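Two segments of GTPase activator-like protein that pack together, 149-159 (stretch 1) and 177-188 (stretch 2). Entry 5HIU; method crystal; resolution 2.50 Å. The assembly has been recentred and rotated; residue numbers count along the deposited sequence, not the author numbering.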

# COMPACT_ATOMS: atom_id res chain seq x y z
N GLN A 149 -7.92 9.69 -11.56
CA GLN A 149 -9.29 9.69 -12.04
C GLN A 149 -10.10 8.71 -11.24
O GLN A 149 -11.14 9.09 -10.67
N ALA A 150 -9.64 7.46 -11.17
CA ALA A 150 -10.49 6.39 -10.67
C ALA A 150 -10.80 6.59 -9.20
O ALA A 150 -11.95 6.48 -8.77
N TYR A 151 -9.78 6.91 -8.44
CA TYR A 151 -9.99 7.19 -7.05
C TYR A 151 -10.96 8.38 -6.87
O TYR A 151 -11.98 8.23 -6.19
N ARG A 152 -10.66 9.52 -7.49
CA ARG A 152 -11.54 10.71 -7.44
C ARG A 152 -13.01 10.33 -7.62
O ARG A 152 -13.87 10.76 -6.85
N ALA A 153 -13.29 9.50 -8.63
CA ALA A 153 -14.66 9.09 -8.93
C ALA A 153 -15.24 8.12 -7.91
O ALA A 153 -16.45 8.03 -7.76
N ALA A 154 -14.40 7.38 -7.21
CA ALA A 154 -14.93 6.50 -6.18
C ALA A 154 -15.28 7.30 -4.95
O ALA A 154 -16.30 7.07 -4.34
N ARG A 155 -14.43 8.27 -4.62
CA ARG A 155 -14.61 9.03 -3.40
C ARG A 155 -15.89 9.82 -3.48
O ARG A 155 -16.64 9.93 -2.50
N ASP A 156 -16.14 10.37 -4.66
CA ASP A 156 -17.32 11.17 -4.88
C ASP A 156 -18.56 10.28 -4.71
O ASP A 156 -19.42 10.59 -3.88
N ALA A 157 -18.63 9.17 -5.44
CA ALA A 157 -19.74 8.21 -5.30
C ALA A 157 -20.03 7.90 -3.84
O ALA A 157 -21.19 7.88 -3.42
N ARG A 158 -18.97 7.65 -3.09
CA ARG A 158 -19.05 7.33 -1.67
C ARG A 158 -19.50 8.52 -0.81
O ARG A 158 -20.10 8.32 0.25
N LYS A 159 -19.17 9.75 -1.23
CA LYS A 159 -19.64 10.96 -0.54
C LYS A 159 -21.13 11.10 -0.72
O LYS A 159 -21.87 11.33 0.24
N ALA A 177 -20.68 -2.56 -3.38
CA ALA A 177 -19.63 -1.73 -3.97
C ALA A 177 -20.15 -1.01 -5.19
O ALA A 177 -20.83 -1.61 -6.04
N SER A 178 -19.85 0.28 -5.30
CA SER A 178 -20.30 1.06 -6.45
C SER A 178 -19.52 0.65 -7.72
O SER A 178 -18.42 0.10 -7.63
N PRO A 179 -20.10 0.91 -8.90
CA PRO A 179 -19.32 0.68 -10.11
C PRO A 179 -17.95 1.36 -10.03
O PRO A 179 -16.97 0.83 -10.54
N GLU A 180 -17.87 2.50 -9.34
CA GLU A 180 -16.62 3.23 -9.19
C GLU A 180 -15.66 2.48 -8.27
O GLU A 180 -14.48 2.38 -8.56
N ASP A 181 -16.18 1.93 -7.19
CA ASP A 181 -15.40 1.03 -6.34
C ASP A 181 -14.86 -0.13 -7.15
O ASP A 181 -13.69 -0.51 -7.02
N LYS A 182 -15.70 -0.71 -7.99
CA LYS A 182 -15.32 -1.88 -8.75
C LYS A 182 -14.27 -1.53 -9.76
O LYS A 182 -13.31 -2.29 -9.93
N ASN A 183 -14.43 -0.37 -10.40
CA ASN A 183 -13.46 0.14 -11.37
C ASN A 183 -12.09 0.32 -10.74
O ASN A 183 -11.06 -0.09 -11.29
N LEU A 184 -12.10 0.95 -9.57
CA LEU A 184 -10.90 1.22 -8.79
C LEU A 184 -10.19 -0.09 -8.40
O LEU A 184 -8.99 -0.21 -8.58
N SER A 185 -10.92 -1.08 -7.92
CA SER A 185 -10.27 -2.35 -7.62
C SER A 185 -9.57 -2.90 -8.81
O SER A 185 -8.44 -3.33 -8.72
N GLN A 186 -10.25 -2.89 -9.94
CA GLN A 186 -9.77 -3.58 -11.10
C GLN A 186 -8.52 -2.90 -11.65
O GLN A 186 -7.60 -3.57 -12.15
N LEU A 187 -8.48 -1.58 -11.51
CA LEU A 187 -7.33 -0.81 -11.87
C LEU A 187 -6.13 -1.10 -10.94
O LEU A 187 -5.00 -1.30 -11.43
N PHE A 188 -6.35 -1.12 -9.63
CA PHE A 188 -5.30 -1.51 -8.68
C PHE A 188 -4.76 -2.89 -9.08
O PHE A 188 -3.55 -3.09 -9.15

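Packing of helix 149-159 against helix 179-188 of GTPase activator-like protein. The helices run nearly antiparallel (152° between their N-to-C directions), and their axes approach to 8.3 Å. Such closeness goes with small residues on the first helix: Ala-150, Ala-154 and Ala-157 all point their CA-to-CB bonds toward the second, and the CA atoms of Ala-154 and Glu-180 lie 4.8 Å apart.

Leu-184 (chi1 t, chi2 p) is the knob of the interface, seated among Ala-150, Tyr-151, Ala-154 and Arg-158. Its CD1 lies 4.0 Å from Ala-150 CB, whereas its CD2 lies 3.9 Å from Ala-154 CB and 4.1 Å from Tyr-151 CD1, meeting the tyrosine ring at its edge. Leu-187, also t, p, extends the apolar contact by placing CD2 3.5 Å from Ala-150 CB. Tyr-151 (chi1 t) points sideways, and its OH is hydrogen-bonded elsewhere in the structure.

The polar link is a salt bridge between Arg-158 and Asp-181. Both CA-to-CB bonds point sideways, but the ends of the side chains come nearer the opposing helix. Arg-158 starts m and then runs extended through chi2 and chi3 (both t); Asp-181 is m. Arg-158 NE donates to Asp-181 OD1 at 2.7 Å, and Arg-158 NH2 donates to the same Asp-181 OD1 at 3.0 Å, so one carboxylate oxygen takes two hydrogen bonds near the guanidinium plane. Arg-158 NH1 and NH2 also have hydrogen bonds elsewhere in the structure, leaving no guanidinium nitrogen without a partner.

The other oxygen of Asp-181 serves its own stretch: Ser-178 N donates to Asp-181 OD2 at 3.1 Å. Ser-178 (chi1 p), at the N-cap, reciprocates as its OG accepts from Asp-181 N at 3.1 Å, satisfying an amide at the start of the helix. Ser-178 OG also donates a weak hydrogen bond to Glu-180 OE1 at 3.0 Å, and stands 4.0 Å from Ala-157 CB.

Glu-180 (chi1 m, chi2 p) points toward the first helix and lies across its backbone and alanines. Its CB is 3.7 Å from Ala-154 CA, its CG 3.4 Å from Ala-153 O and its OE1 3.4 Å from Ala-157 CB; these are packing contacts, and the carboxylate has no hydrogen bond across the interface.

Away from the contact, Lys-182 NZ donates to Ala-177 O at 3.0 Å and Ser-185 OG to Asp-181 O at 3.1 Å. The two stretches together bury 431 Å².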

# COMPACT_ATOMS: atom_id res chain seq x y z
CB GLN A 149 -9.36 9.29 -13.50
CG GLN A 149 -9.07 10.38 -14.51
CD GLN A 149 -9.35 9.95 -15.95
OE1 GLN A 149 -10.17 9.03 -16.21
NE2 GLN A 149 -8.68 10.59 -16.90
CB ALA A 150 -9.87 5.02 -10.89
CB TYR A 151 -8.68 7.46 -6.33
CG TYR A 151 -8.98 7.85 -4.93
CD1 TYR A 151 -9.52 6.92 -4.05
CD2 TYR A 151 -8.80 9.15 -4.49
CE1 TYR A 151 -9.82 7.26 -2.76
CE2 TYR A 151 -9.10 9.51 -3.19
CZ TYR A 151 -9.61 8.56 -2.33
OH TYR A 151 -9.94 8.91 -1.05
CB ARG A 152 -11.14 11.74 -8.49
CG ARG A 152 -11.72 13.13 -8.26
CD ARG A 152 -10.87 14.23 -8.88
NE ARG A 152 -9.51 14.23 -8.33
CZ ARG A 152 -8.99 15.16 -7.52
NH1 ARG A 152 -9.68 16.22 -7.14
NH2 ARG A 152 -7.73 15.02 -7.09
CB ALA A 153 -14.74 8.49 -10.33
CB ALA A 154 -13.96 5.39 -5.83
CB ARG A 155 -13.42 9.96 -3.13
CG ARG A 155 -13.59 11.40 -3.57
CD ARG A 155 -12.42 12.20 -3.08
NE ARG A 155 -12.31 13.51 -3.71
CZ ARG A 155 -11.23 14.28 -3.66
NH1 ARG A 155 -10.14 13.89 -3.01
NH2 ARG A 155 -11.25 15.46 -4.27
CB ASP A 156 -17.26 11.86 -6.25
CG ASP A 156 -16.13 12.90 -6.34
OD1 ASP A 156 -15.41 13.13 -5.34
OD2 ASP A 156 -15.94 13.48 -7.42
CB ALA A 157 -19.43 6.92 -6.04
CB ARG A 158 -17.69 6.86 -1.18
CG ARG A 158 -17.15 5.58 -1.81
CD ARG A 158 -15.62 5.53 -1.76
NE ARG A 158 -15.10 4.30 -2.36
CZ ARG A 158 -13.81 3.94 -2.40
NH1 ARG A 158 -12.86 4.69 -1.87
NH2 ARG A 158 -13.48 2.80 -2.99
CB LYS A 159 -18.96 12.22 -1.09
CG LYS A 159 -17.56 12.46 -0.53
CD LYS A 159 -16.84 13.62 -1.20
CE LYS A 159 -15.42 13.74 -0.67
NZ LYS A 159 -14.66 14.87 -1.27
CB ALA A 177 -18.46 -2.61 -4.35
CB SER A 178 -20.17 2.56 -6.17
OG SER A 178 -18.82 2.99 -6.07
CB PRO A 179 -20.18 1.31 -11.21
CG PRO A 179 -21.58 1.23 -10.68
CD PRO A 179 -21.50 1.27 -9.19
CB GLU A 180 -16.85 4.65 -8.70
CG GLU A 180 -17.67 5.48 -9.66
CD GLU A 180 -19.18 5.30 -9.47
OE1 GLU A 180 -19.59 4.60 -8.52
OE2 GLU A 180 -19.95 5.86 -10.28
CB ASP A 181 -16.25 0.46 -5.20
CG ASP A 181 -16.71 1.51 -4.20
OD1 ASP A 181 -16.18 2.64 -4.22
OD2 ASP A 181 -17.62 1.20 -3.39
CB LYS A 182 -16.54 -2.50 -9.42
CG LYS A 182 -17.51 -3.10 -8.40
CD LYS A 182 -18.95 -3.04 -8.86
CE LYS A 182 -19.82 -3.95 -8.00
NZ LYS A 182 -21.28 -3.70 -8.19
CB ASN A 183 -13.90 1.49 -11.92
CG ASN A 183 -14.95 1.37 -12.99
OD1 ASN A 183 -15.31 0.28 -13.39
ND2 ASN A 183 -15.45 2.51 -13.48
CB LEU A 184 -11.28 2.06 -7.57
CG LEU A 184 -10.17 2.51 -6.63
CD1 LEU A 184 -9.17 3.40 -7.34
CD2 LEU A 184 -10.74 3.20 -5.39
CB SER A 185 -11.28 -3.37 -7.18
OG SER A 185 -11.91 -2.89 -6.04
CB GLN A 186 -10.85 -3.64 -12.15
CG GLN A 186 -10.42 -4.49 -13.32
CD GLN A 186 -11.55 -4.82 -14.25
OE1 GLN A 186 -12.67 -4.35 -14.07
NE2 GLN A 186 -11.26 -5.64 -15.25
CB LEU A 187 -7.68 0.69 -11.86
CG LEU A 187 -6.58 1.69 -12.15
CD1 LEU A 187 -5.96 1.53 -13.52
CD2 LEU A 187 -7.17 3.07 -12.02
CB PHE A 188 -5.82 -1.65 -7.23
CG PHE A 188 -5.97 -0.35 -6.48
CD1 PHE A 188 -4.91 0.50 -6.33
CD2 PHE A 188 -7.17 -0.02 -5.85
CE1 PHE A 188 -5.04 1.67 -5.61
CE2 PHE A 188 -7.31 1.15 -5.13
CZ PHE A 188 -6.25 1.99 -5.02